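Local atomic coordinates of secretion protein Snm4 (Mycobacterium xenopi, PDB entry 7B7J), a protein that is EccD5, a membrane component of the mycobacterial ESX-5 type VII secretion pore complex, here represented by its cytosolic ubiquitin-like domain. Residues A[26-31]-A[63-68]. Numbering follows the deposited sequence.
Sequences MAADVQ and APLEAK
Ala27 and Ala28, at the tip of a beta hairpin, meet Leu65 in an extended loop, and the two backbones approach without touching: the CA atoms of Ala28 and Leu65, the nearest such pair, are 7.5 Å apart. The hairpin joins strand 20-27 to strand 30-37 through a type I' turn from Ala27 to Val30, closed in both directions by backbone bonds, Ala27 N to Val30 O at 3.0 Å and Val30 N to Ala27 O at 2.8 Å. Ala28 and Asp29, at the two central positions, both adopt positive phi, as this turn demands. The facing residues 63-68 belong to the connection that leaves helix 42-60 and leads to strand 70-76.

Side-chain contact comes down to one leucine and two methyl groups. Ala27, Ala28 and Leu65 all set their CB atoms toward the opposing segment, and the forked end of Leu65 divides its branches between the alanines. CD1 lies against CB of Ala27 at 3.8 Å, while CD2 makes the looser approach to CB of Ala28, 4.2 Å away. With chi1 at -68°, CG stands anti to the carbonyl carbon, and chi2 of -172° sets CD1 anti to CA, so that this branch runs on to Ala27 while CD2 turns aside towards Ala28. Helix 42-60 underlies both partners: Ala27 packs on Val53, and Leu65 on Leu50, while Asn54 OD1 accepts a hydrogen bond from Leu65 N and so helps hold the loop beside the helix.

The arrangement thus joins the first hairpin of a ubiquitin-like beta-grasp fold to the loop that follows its helix. Its chemistry is wholly apolar, with 109 Å² buried over both sides; such methyl packing imposes little directionality, and the shape of the turn is probably set mainly by its own backbone bonds.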
ATOM      1  N   MET A  26       6.554   0.925  -0.539  1.00 25.77           N
ATOM      2  CA  MET A  26       7.464   0.723  -1.673  1.00 28.59           C
ATOM      3  C   MET A  26       6.558   0.501  -2.888  1.00 26.54           C
ATOM      4  O   MET A  26       5.751  -0.499  -2.876  1.00 26.67           O
ATOM      5  CB  MET A  26       8.409  -0.409  -1.405  1.00 27.01           C
ATOM      6  CG  MET A  26       9.130  -0.325  -0.168  1.00 30.98           C
ATOM      7  SD  MET A  26      10.334   1.068  -0.259  1.00 34.34           S
ATOM      8  CE  MET A  26      11.365   0.745  -1.633  1.00 37.02           C
ATOM      9  N   ALA A  27       6.861   1.172  -4.025  1.00 26.63           N
ATOM     10  CA  ALA A  27       6.119   0.926  -5.285  1.00 34.22           C
ATOM     11  C   ALA A  27       7.100   1.126  -6.374  1.00 30.92           C
ATOM     12  O   ALA A  27       7.764   2.195  -6.385  1.00 30.71           O
ATOM     13  CB  ALA A  27       5.017   1.978  -5.456  1.00 36.44           C
ATOM     14  N   ALA A  28       7.239   0.282  -7.361  1.00 33.39           N
ATOM     15  CA  ALA A  28       8.176   0.529  -8.448  1.00 37.67           C
ATOM     16  C   ALA A  28       9.570   0.943  -7.960  1.00 38.20           C
ATOM     17  O   ALA A  28      10.155   1.809  -8.628  1.00 31.46           O
ATOM     18  CB  ALA A  28       7.657   1.597  -9.433  1.00 40.19           C
ATOM     19  N   ASP A  29      10.170   0.288  -6.910  1.00 32.27           N
ATOM     20  CA  ASP A  29      11.481   0.612  -6.386  1.00 32.51           C
ATOM     21  C   ASP A  29      11.547   1.993  -5.827  1.00 35.88           C
ATOM     22  O   ASP A  29      12.666   2.375  -5.472  1.00 39.77           O
ATOM     23  CB  ASP A  29      12.492   0.299  -7.424  1.00 40.17           C
ATOM     24  CG  ASP A  29      12.495  -1.165  -7.809  1.00 50.72           C
ATOM     25  OD1 ASP A  29      12.640  -2.076  -6.932  1.00 53.22           O
ATOM     26  OD2 ASP A  29      12.402  -1.344  -9.023  1.00 45.19           O
ATOM     27  N   VAL A  30      10.431   2.683  -5.616  1.00 31.18           N
ATOM     28  CA  VAL A  30      10.425   4.053  -5.017  1.00 31.10           C
ATOM     29  C   VAL A  30       9.833   3.981  -3.607  1.00 30.66           C
ATOM     30  O   VAL A  30       8.839   3.286  -3.445  1.00 29.56           O
ATOM     31  CB  VAL A  30       9.620   5.032  -5.896  1.00 31.21           C
ATOM     32  CG1 VAL A  30       9.337   6.357  -5.211  1.00 35.30           C
ATOM     33  CG2 VAL A  30      10.284   5.255  -7.244  1.00 37.34           C
ATOM     34  N   GLN A  31      10.447   4.665  -2.639  1.00 29.73           N
ATOM     35  CA  GLN A  31       9.790   4.700  -1.270  1.00 30.79           C
ATOM     36  C   GLN A  31       9.000   5.958  -1.189  1.00 27.41           C
ATOM     37  O   GLN A  31       9.506   7.134  -1.408  1.00 29.16           O
ATOM     38  CB  GLN A  31      10.922   4.716  -0.244  1.00 32.21           C
ATOM     39  CG  GLN A  31      10.481   4.803   1.196  1.00 28.79           C
ATOM     40  CD  GLN A  31      11.557   4.253   2.087  1.00 30.69           C
ATOM     41  OE1 GLN A  31      11.287   3.520   3.012  1.00 30.15           O
ATOM     42  NE2 GLN A  31      12.808   4.795   1.992  1.00 32.16           N
ATOM     43  N   ALA A  63       6.535   5.039 -14.594  1.00 51.84           N
ATOM     44  CA  ALA A  63       5.279   4.599 -15.261  1.00 54.48           C
ATOM     45  C   ALA A  63       4.387   4.262 -14.065  1.00 42.93           C
ATOM     46  O   ALA A  63       4.832   3.719 -13.083  1.00 43.34           O
ATOM     47  CB  ALA A  63       5.496   3.478 -16.278  1.00 52.31           C
ATOM     48  N   PRO A  64       3.138   4.693 -14.095  1.00 45.67           N
ATOM     49  CA  PRO A  64       2.225   4.426 -13.002  1.00 48.12           C
ATOM     50  C   PRO A  64       1.954   2.888 -12.869  1.00 52.05           C
ATOM     51  O   PRO A  64       2.181   2.050 -13.784  1.00 48.12           O
ATOM     52  CB  PRO A  64       0.936   5.191 -13.366  1.00 47.91           C
ATOM     53  CG  PRO A  64       1.058   5.473 -14.755  1.00 49.51           C
ATOM     54  CD  PRO A  64       2.521   5.422 -15.171  1.00 47.44           C
ATOM     55  N   LEU A  65       1.535   2.498 -11.673  1.00 48.68           N
ATOM     56  CA  LEU A  65       1.286   1.059 -11.441  1.00 49.82           C
ATOM     57  C   LEU A  65      -0.049   0.728 -12.097  1.00 50.47           C
ATOM     58  O   LEU A  65      -0.991   1.518 -11.934  1.00 49.16           O
ATOM     59  CB  LEU A  65       1.275   0.790  -9.938  1.00 46.89           C
ATOM     60  CG  LEU A  65       2.605   0.938  -9.207  1.00 45.58           C
ATOM     61  CD1 LEU A  65       2.465   0.455  -7.775  1.00 48.46           C
ATOM     62  CD2 LEU A  65       3.704   0.172  -9.917  1.00 51.19           C
ATOM     63  N   GLU A  66      -0.112  -0.387 -12.824  1.00 52.45           N
ATOM     64  CA  GLU A  66      -1.351  -0.699 -13.585  1.00 66.20           C
ATOM     65  C   GLU A  66      -1.709  -2.178 -13.482  1.00 66.89           C
ATOM     66  O   GLU A  66      -0.797  -3.015 -13.406  1.00 69.89           O
ATOM     67  CB  GLU A  66      -1.222  -0.312 -15.058  1.00 74.34           C
ATOM     68  CG  GLU A  66      -1.123   1.184 -15.288  1.00 77.14           C
ATOM     69  CD  GLU A  66      -0.923   1.590 -16.739  1.00103.26           C
ATOM     70  OE1 GLU A  66      -0.667   0.699 -17.573  1.00 92.71           O
ATOM     71  OE2 GLU A  66      -1.026   2.797 -17.032  1.00102.82           O
ATOM     72  N   ALA A  67      -3.005  -2.461 -13.524  1.00 73.92           N
ATOM     73  CA  ALA A  67      -3.495  -3.846 -13.401  1.00 82.03           C
ATOM     74  C   ALA A  67      -3.164  -4.722 -14.616  1.00 80.47           C
ATOM     75  O   ALA A  67      -3.844  -4.567 -15.639  1.00 75.37           O
ATOM     76  CB  ALA A  67      -4.980  -3.805 -13.141  1.00 82.54           C
ATOM     77  N   LYS A  68      -2.134  -5.560 -14.530  1.00 79.53           N
ATOM     78  CA  LYS A  68      -1.823  -6.606 -15.557  1.00 83.95           C
ATOM     79  C   LYS A  68      -3.231  -7.232 -15.346  1.00 89.51           C
ATOM     80  O   LYS A  68      -3.822  -7.185 -14.189  1.00 82.73           O
ATOM     81  CB  LYS A  68      -0.366  -7.025 -15.374  1.00 83.47           C
ATOM     82  CG  LYS A  68       0.082  -8.046 -16.428  1.00 87.92           C
ATOM     83  CD  LYS A  68       1.559  -8.457 -16.308  1.00 89.18           C
ATOM     84  CE  LYS A  68       2.069  -9.481 -17.300  1.00 99.14           C
ATOM     85  NZ  LYS A  68       3.513  -9.777 -17.060  1.00 96.40           N
TER